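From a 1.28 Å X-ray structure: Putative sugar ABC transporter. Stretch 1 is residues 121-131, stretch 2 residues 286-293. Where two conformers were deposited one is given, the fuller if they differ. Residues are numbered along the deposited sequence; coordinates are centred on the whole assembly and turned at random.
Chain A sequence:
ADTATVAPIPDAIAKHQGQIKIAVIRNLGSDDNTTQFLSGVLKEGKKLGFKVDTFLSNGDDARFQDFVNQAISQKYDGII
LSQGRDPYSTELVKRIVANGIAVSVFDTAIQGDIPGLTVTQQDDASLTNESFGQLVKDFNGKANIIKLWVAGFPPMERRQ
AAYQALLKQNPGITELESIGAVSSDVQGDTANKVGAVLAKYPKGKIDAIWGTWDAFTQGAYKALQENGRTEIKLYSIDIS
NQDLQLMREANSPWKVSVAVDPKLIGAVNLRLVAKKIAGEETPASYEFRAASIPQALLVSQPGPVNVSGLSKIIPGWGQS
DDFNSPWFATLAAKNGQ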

ATOM      1  N   GLN A 121      -2.688  -8.665   2.306  1.00 10.23           N
ATOM      2  CA  GLN A 121      -1.451  -7.980   2.614  0.54  9.93           C
ATOM      3  C   GLN A 121      -0.501  -8.141   1.462  1.00  9.77           C
ATOM      4  O   GLN A 121      -0.700  -8.997   0.611  1.00 10.80           O
ATOM      5  N   GLN A 122       0.534  -7.322   1.430  1.00  9.97           N
ATOM      6  CA  GLN A 122       1.642  -7.553   0.527  1.00 10.40           C
ATOM      7  C   GLN A 122       2.589  -8.524   1.194  1.00 11.99           C
ATOM      8  O   GLN A 122       2.481  -8.841   2.353  1.00 12.35           O
ATOM      9  N   ASP A 123       3.568  -9.019   0.417  1.00 11.76           N
ATOM     10  CA  ASP A 123       4.636  -9.878   0.980  1.00 11.78           C
ATOM     11  C   ASP A 123       5.684  -8.975   1.534  1.00 11.11           C
ATOM     12  O   ASP A 123       6.666  -8.627   0.871  1.00 12.91           O
ATOM     13  N   ASP A 124       5.446  -8.509   2.758  1.00 12.14           N
ATOM     14  CA  ASP A 124       6.321  -7.502   3.369  1.00 11.08           C
ATOM     15  C   ASP A 124       7.749  -7.987   3.533  1.00 11.17           C
ATOM     16  O   ASP A 124       8.677  -7.172   3.418  1.00 11.84           O
ATOM     17  N   ALA A 125       7.938  -9.263   3.825  1.00 12.57           N
ATOM     18  CA  ALA A 125       9.342  -9.802   3.895  1.00 12.22           C
ATOM     19  C   ALA A 125      10.033  -9.677   2.544  1.00 12.89           C
ATOM     20  O   ALA A 125      11.161  -9.261   2.503  1.00 13.42           O
ATOM     21  N   SER A 126       9.341 -10.031   1.481  1.00 12.37           N
ATOM     22  CA  SER A 126       9.934  -9.883   0.115  1.00 12.88           C
ATOM     23  C   SER A 126      10.149  -8.379  -0.267  1.00 12.34           C
ATOM     24  O   SER A 126      11.188  -8.040  -0.838  1.00 13.75           O
ATOM     25  N   LEU A 127       9.199  -7.535   0.060  1.00 11.01           N
ATOM     26  CA  LEU A 127       9.389  -6.080  -0.196  1.00 10.38           C
ATOM     27  C   LEU A 127      10.687  -5.638   0.447  1.00 10.53           C
ATOM     28  O   LEU A 127      11.439  -4.809  -0.137  1.00 11.19           O
ATOM     29  N   THR A 128      10.954  -6.058   1.687  1.00 10.49           N
ATOM     30  CA  THR A 128      12.159  -5.726   2.398  1.00  9.29           C
ATOM     31  C   THR A 128      13.395  -6.368   1.774  1.00 10.34           C
ATOM     32  O   THR A 128      14.416  -5.719   1.625  1.00 11.51           O
ATOM     33  N   ASN A 129      13.291  -7.687   1.555  1.00 10.68           N
ATOM     34  CA  ASN A 129      14.450  -8.397   1.019  1.00 11.46           C
ATOM     35  C   ASN A 129      14.887  -7.812  -0.287  1.00 11.66           C
ATOM     36  O   ASN A 129      16.096  -7.796  -0.579  1.00 14.42           O
ATOM     37  N   GLU A 130      13.945  -7.409  -1.158  1.00 11.34           N
ATOM     38  CA  GLU A 130      14.328  -6.877  -2.438  1.00 11.22           C
ATOM     39  C   GLU A 130      14.858  -5.449  -2.400  1.00 13.29           C
ATOM     40  O   GLU A 130      15.663  -5.013  -3.195  1.00 19.70           O
ATOM     41  N   SER A 131      14.328  -4.626  -1.476  1.00 10.84           N
ATOM     42  CA  SER A 131      14.687  -3.187  -1.404  1.00  9.71           C
ATOM     43  C   SER A 131      15.920  -2.993  -0.541  1.00 11.14           C
ATOM     44  O   SER A 131      16.984  -2.535  -1.010  1.00 11.48           O
ATOM     45  N   TYR A 286      -5.041 -13.608   1.488  1.00 12.29           N
ATOM     46  CA  TYR A 286      -4.519 -13.423   0.162  1.00 11.98           C
ATOM     47  C   TYR A 286      -3.323 -12.435   0.217  1.00 10.96           C
ATOM     48  O   TYR A 286      -3.367 -11.400   0.896  1.00 12.82           O
ATOM     49  N   GLU A 287      -2.285 -12.777  -0.545  1.00 10.79           N
ATOM     50  CA  GLU A 287      -1.062 -11.980  -0.565  1.00 12.59           C
ATOM     51  C   GLU A 287      -0.774 -11.451  -1.966  1.00 11.00           C
ATOM     52  O   GLU A 287      -0.767 -12.222  -2.945  1.00 14.82           O
ATOM     53  N   PHE A 288      -0.471 -10.141  -2.099  1.00 10.00           N
ATOM     54  CA  PHE A 288      -0.113  -9.580  -3.350  1.00 10.62           C
ATOM     55  C   PHE A 288       1.385  -9.744  -3.599  1.00 12.51           C
ATOM     56  O   PHE A 288       2.152  -9.640  -2.690  1.00 19.72           O
ATOM     57  N   ARG A 289       1.755  -9.862  -4.845  0.50 12.81           N
ATOM     58  CA  ARG A 289       3.194  -9.976  -5.262  0.50 14.61           C
ATOM     59  C   ARG A 289       3.706  -8.672  -5.829  0.50 13.32           C
ATOM     60  O   ARG A 289       3.018  -8.032  -6.680  0.50 16.72           O
ATOM     61  N   ALA A 290       4.942  -8.370  -5.508  1.00 15.15           N
ATOM     62  CA  ALA A 290       5.530  -7.064  -5.963  1.00 14.65           C
ATOM     63  C   ALA A 290       6.514  -7.266  -7.053  1.00 12.76           C
ATOM     64  O   ALA A 290       6.958  -8.412  -7.352  1.00 15.23           O
ATOM     65  N   ALA A 291       6.862  -6.191  -7.737  1.00 14.16           N
ATOM     66  CA  ALA A 291       7.891  -6.104  -8.711  1.00 11.80           C
ATOM     67  C   ALA A 291       8.956  -5.137  -8.235  1.00 10.49           C
ATOM     68  O   ALA A 291       8.666  -4.172  -7.533  1.00 12.34           O
ATOM     69  N   SER A 292      10.199  -5.403  -8.641  1.00 10.14           N
ATOM     70  CA  SER A 292      11.287  -4.542  -8.297  1.00 11.54           C
ATOM     71  C   SER A 292      11.579  -3.643  -9.525  1.00 12.47           C
ATOM     72  O   SER A 292      11.925  -4.160 -10.596  1.00 15.96           O
ATOM     73  N   ILE A 293      11.524  -2.338  -9.282  1.00 12.01           N
ATOM     74  CA  ILE A 293      11.573  -1.350 -10.340  1.00 13.04           C
ATOM     75  C   ILE A 293      12.902  -0.592 -10.222  1.00 14.86           C
ATOM     76  O   ILE A 293      13.080   0.202  -9.327  1.00 14.04           O
TER

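The two stretches meet first as parallel strands and then as a helix lying against an extended segment, and together they bury 424 Å² counted over both sides. The strand register is set by the backbone: Gln121 N donates to Tyr286 O at 3.2 Å with an N-H...O angle of 147°, and Phe288 N donates to Gln121 O at 3.0 Å and 160°. Glu287 CA adds a CA-H...O contact to Gln121 O at 3.2 Å, so this one carbonyl meets two successive residues of the partner strand.

Gln121 sends its side chain to the same face of the sheet as Glu287. With chi1 at p and chi2 at m, the chain folds back so that its end comes nearer to stretch 2 than its CB direction suggests. Gln121 NE2 lies 3.1 Å from Tyr286 O, but the angle is too poor for a hydrogen bond; the amide nitrogen is satisfied instead by a residue just beyond one of the stretches.

Gln122, chi1 m and chi2 t, turns to the other face, together with Phe288 (chi1 m, chi2 -89°). Their side chains touch at 4.4 Å between Gln122 CG and Phe288 CB, while Gln122 NE2 is hydrogen-bonded elsewhere in the structure. The Phe288 ring has Gln121 O at its edge, near the ring plane. The alpha and beta forms of 5-se-methyl-5-seleno-d-ribofuranose also touch this region.

Asp123 sits at the N-cap position, right before the helix of stretch 1. Asp123 N reaches Phe288 O by a weak bond of 3.5 Å and 134°, and water 1 bridges the same two atoms more tightly, accepting from Asp123 N at 2.8 Å and donating to Phe288 O at 2.6 Å. The t rotamer of Asp123 lets OD1 cap the helix, accepting from Ser126 N at 3.1 Å and 164°. The neighbouring Glu287, t at chi1 and chi2, brings its OE1 to 3.5 Å from Asp123 CB and 3.6 Å from Asp123 OD2, a close approach of like charges.

Asp124 points away, and both its carboxylate oxygens are bonded elsewhere. One turn into the helix, Leu127 (m, t) starts sideways, but its end swings in: Leu127 CD2 packs on Ala290 CB at 3.4 Å, an apolar contact. The CA-to-CB bond of Glu130 (chi1 and chi2 m) points toward stretch 2, and Glu130 CB lies 3.6 Å from OG of Ser292, itself an m rotamer. Ser131 (p) closes the stretch without contact, its OG donating to Leu127 O at 2.7 Å.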

ATOM      1  CB  GLN A 121      -0.829  -8.476   3.902  0.54 12.70           C
ATOM      2  CG  GLN A 121      -0.690  -9.995   3.992  0.54 14.63           C
ATOM      3  CD  GLN A 121      -1.978 -10.799   4.352  0.54 16.78           C
ATOM      4  OE1 GLN A 121      -2.829 -10.284   5.063  0.54 26.23           O
ATOM      5  NE2 GLN A 121      -2.184 -11.944   3.726  0.54 26.14           N
ATOM      6  CB  GLN A 122       2.346  -6.205   0.181  1.00 11.71           C
ATOM      7  CG  GLN A 122       1.404  -5.175  -0.473  1.00 11.61           C
ATOM      8  CD  GLN A 122       1.850  -3.759  -0.410  1.00 12.04           C
ATOM      9  OE1 GLN A 122       2.107  -3.121  -1.493  1.00 14.67           O
ATOM     10  NE2 GLN A 122       1.984  -3.241   0.756  1.00 13.67           N
ATOM     11  CB  ASP A 123       5.188 -10.787  -0.161  1.00 14.71           C
ATOM     12  CG  ASP A 123       6.222 -11.761   0.349  1.00 13.74           C
ATOM     13  OD1 ASP A 123       6.701 -11.637   1.513  1.00 16.86           O
ATOM     14  OD2 ASP A 123       6.541 -12.689  -0.430  1.00 20.42           O
ATOM     15  CB  ASP A 124       5.679  -7.039   4.684  1.00 11.67           C
ATOM     16  CG  ASP A 124       4.460  -6.205   4.449  1.00 14.04           C
ATOM     17  OD1 ASP A 124       4.546  -5.221   3.703  1.00 12.99           O
ATOM     18  OD2 ASP A 124       3.389  -6.607   4.995  1.00 14.05           O
ATOM     19  CB  ALA A 125       9.316 -11.263   4.375  1.00 16.31           C
ATOM     20  CB  SER A 126       9.055 -10.560  -0.893  1.00 14.44           C
ATOM     21  OG  SER A 126       9.657 -10.446  -2.169  1.00 16.92           O
ATOM     22  CB  LEU A 127       8.229  -5.242   0.338  1.00 11.52           C
ATOM     23  CG  LEU A 127       6.903  -5.408  -0.349  1.00 11.79           C
ATOM     24  CD1 LEU A 127       5.799  -4.653   0.397  1.00 12.21           C
ATOM     25  CD2 LEU A 127       6.915  -4.977  -1.791  1.00 13.69           C
ATOM     26  CB  THR A 128      12.004  -6.102   3.886  1.00 10.38           C
ATOM     27  OG1 THR A 128      10.887  -5.431   4.448  1.00 11.78           O
ATOM     28  CG2 THR A 128      13.204  -5.856   4.685  1.00 12.14           C
ATOM     29  CB  ASN A 129      14.145  -9.890   0.962  1.00 14.65           C
ATOM     30  CG  ASN A 129      14.016 -10.543   2.349  1.00 16.68           C
ATOM     31  OD1 ASN A 129      14.523 -10.057   3.312  1.00 18.06           O
ATOM     32  ND2 ASN A 129      13.276 -11.650   2.404  1.00 20.03           N
ATOM     33  CB  GLU A 130      13.174  -7.016  -3.420  1.00 12.02           C
ATOM     34  CG  GLU A 130      12.800  -8.437  -3.741  1.00 13.44           C
ATOM     35  CD  GLU A 130      13.941  -9.447  -4.165  1.00 22.08           C
ATOM     36  OE1 GLU A 130      14.802  -9.107  -4.850  1.00 32.51           O
ATOM     37  OE2 GLU A 130      13.834 -10.662  -3.734  1.00 30.78           O
ATOM     38  CB  SER A 131      13.491  -2.343  -0.894  1.00 10.83           C
ATOM     39  OG  SER A 131      13.051  -2.721   0.370  1.00 10.17           O
ATOM     40  CB  TYR A 286      -5.593 -12.822  -0.808  1.00 12.99           C
ATOM     41  CG  TYR A 286      -5.163 -12.552  -2.198  1.00 13.11           C
ATOM     42  CD1 TYR A 286      -4.970 -13.599  -3.114  1.00 14.79           C
ATOM     43  CD2 TYR A 286      -4.759 -11.273  -2.647  1.00 13.53           C
ATOM     44  CE1 TYR A 286      -4.554 -13.393  -4.381  1.00 16.09           C
ATOM     45  CE2 TYR A 286      -4.319 -11.123  -3.896  1.00 16.04           C
ATOM     46  CZ  TYR A 286      -4.257 -12.148  -4.787  1.00 15.49           C
ATOM     47  OH  TYR A 286      -3.822 -11.906  -6.048  1.00 21.54           O
ATOM     48  CB  GLU A 287       0.125 -12.820  -0.087  1.00 14.55           C
ATOM     49  CG  GLU A 287       1.366 -12.074   0.139  1.00 17.16           C
ATOM     50  CD  GLU A 287       2.471 -12.929   0.770  1.00 23.07           C
ATOM     51  OE1 GLU A 287       3.145 -13.648   0.029  1.00 26.60           O
ATOM     52  OE2 GLU A 287       2.643 -12.775   1.996  1.00 32.09           O
ATOM     53  CB  PHE A 288      -0.415  -8.046  -3.345  1.00 10.39           C
ATOM     54  CG  PHE A 288      -1.877  -7.763  -3.198  1.00 10.27           C
ATOM     55  CD1 PHE A 288      -2.691  -7.674  -4.293  1.00 12.25           C
ATOM     56  CD2 PHE A 288      -2.454  -7.538  -1.979  1.00 11.10           C
ATOM     57  CE1 PHE A 288      -4.070  -7.436  -4.165  1.00 11.81           C
ATOM     58  CE2 PHE A 288      -3.853  -7.275  -1.804  1.00 12.60           C
ATOM     59  CZ  PHE A 288      -4.650  -7.265  -2.922  1.00 12.57           C
ATOM     60  CB  ARG A 289       3.328 -11.117  -6.343  0.50 20.28           C
ATOM     61  CG  ARG A 289       3.026 -12.472  -5.777  0.50 20.60           C
ATOM     62  CD  ARG A 289       3.511 -13.646  -6.617  0.50 29.18           C
ATOM     63  NE  ARG A 289       2.641 -14.776  -6.209  0.50 33.60           N
ATOM     64  CZ  ARG A 289       1.548 -15.042  -6.859  0.50 29.51           C
ATOM     65  NH1 ARG A 289       1.348 -14.309  -7.921  0.50 32.73           N
ATOM     66  NH2 ARG A 289       0.749 -16.000  -6.514  0.50 48.95           N
ATOM     67  CB  ALA A 290       6.225  -6.369  -4.864  1.00 14.91           C
ATOM     68  CB  ALA A 291       7.336  -5.625 -10.068  1.00 16.12           C
ATOM     69  CB  SER A 292      12.529  -5.336  -7.945  1.00 14.10           C
ATOM     70  OG  SER A 292      12.182  -6.214  -6.837  1.00 17.57           O
ATOM     71  CB  ILE A 293      10.402  -0.331 -10.261  1.00 13.56           C
ATOM     72  CG1 ILE A 293       9.068  -1.040 -10.197  1.00 14.70           C
ATOM     73  CG2 ILE A 293      10.448   0.708 -11.412  1.00 16.37           C
ATOM     74  CD1 ILE A 293       7.904  -0.185  -9.775  1.00 19.02           C
TER
HETATM   75  O   HOH W   1       4.185  -8.130  -2.114  1.00 17.60           O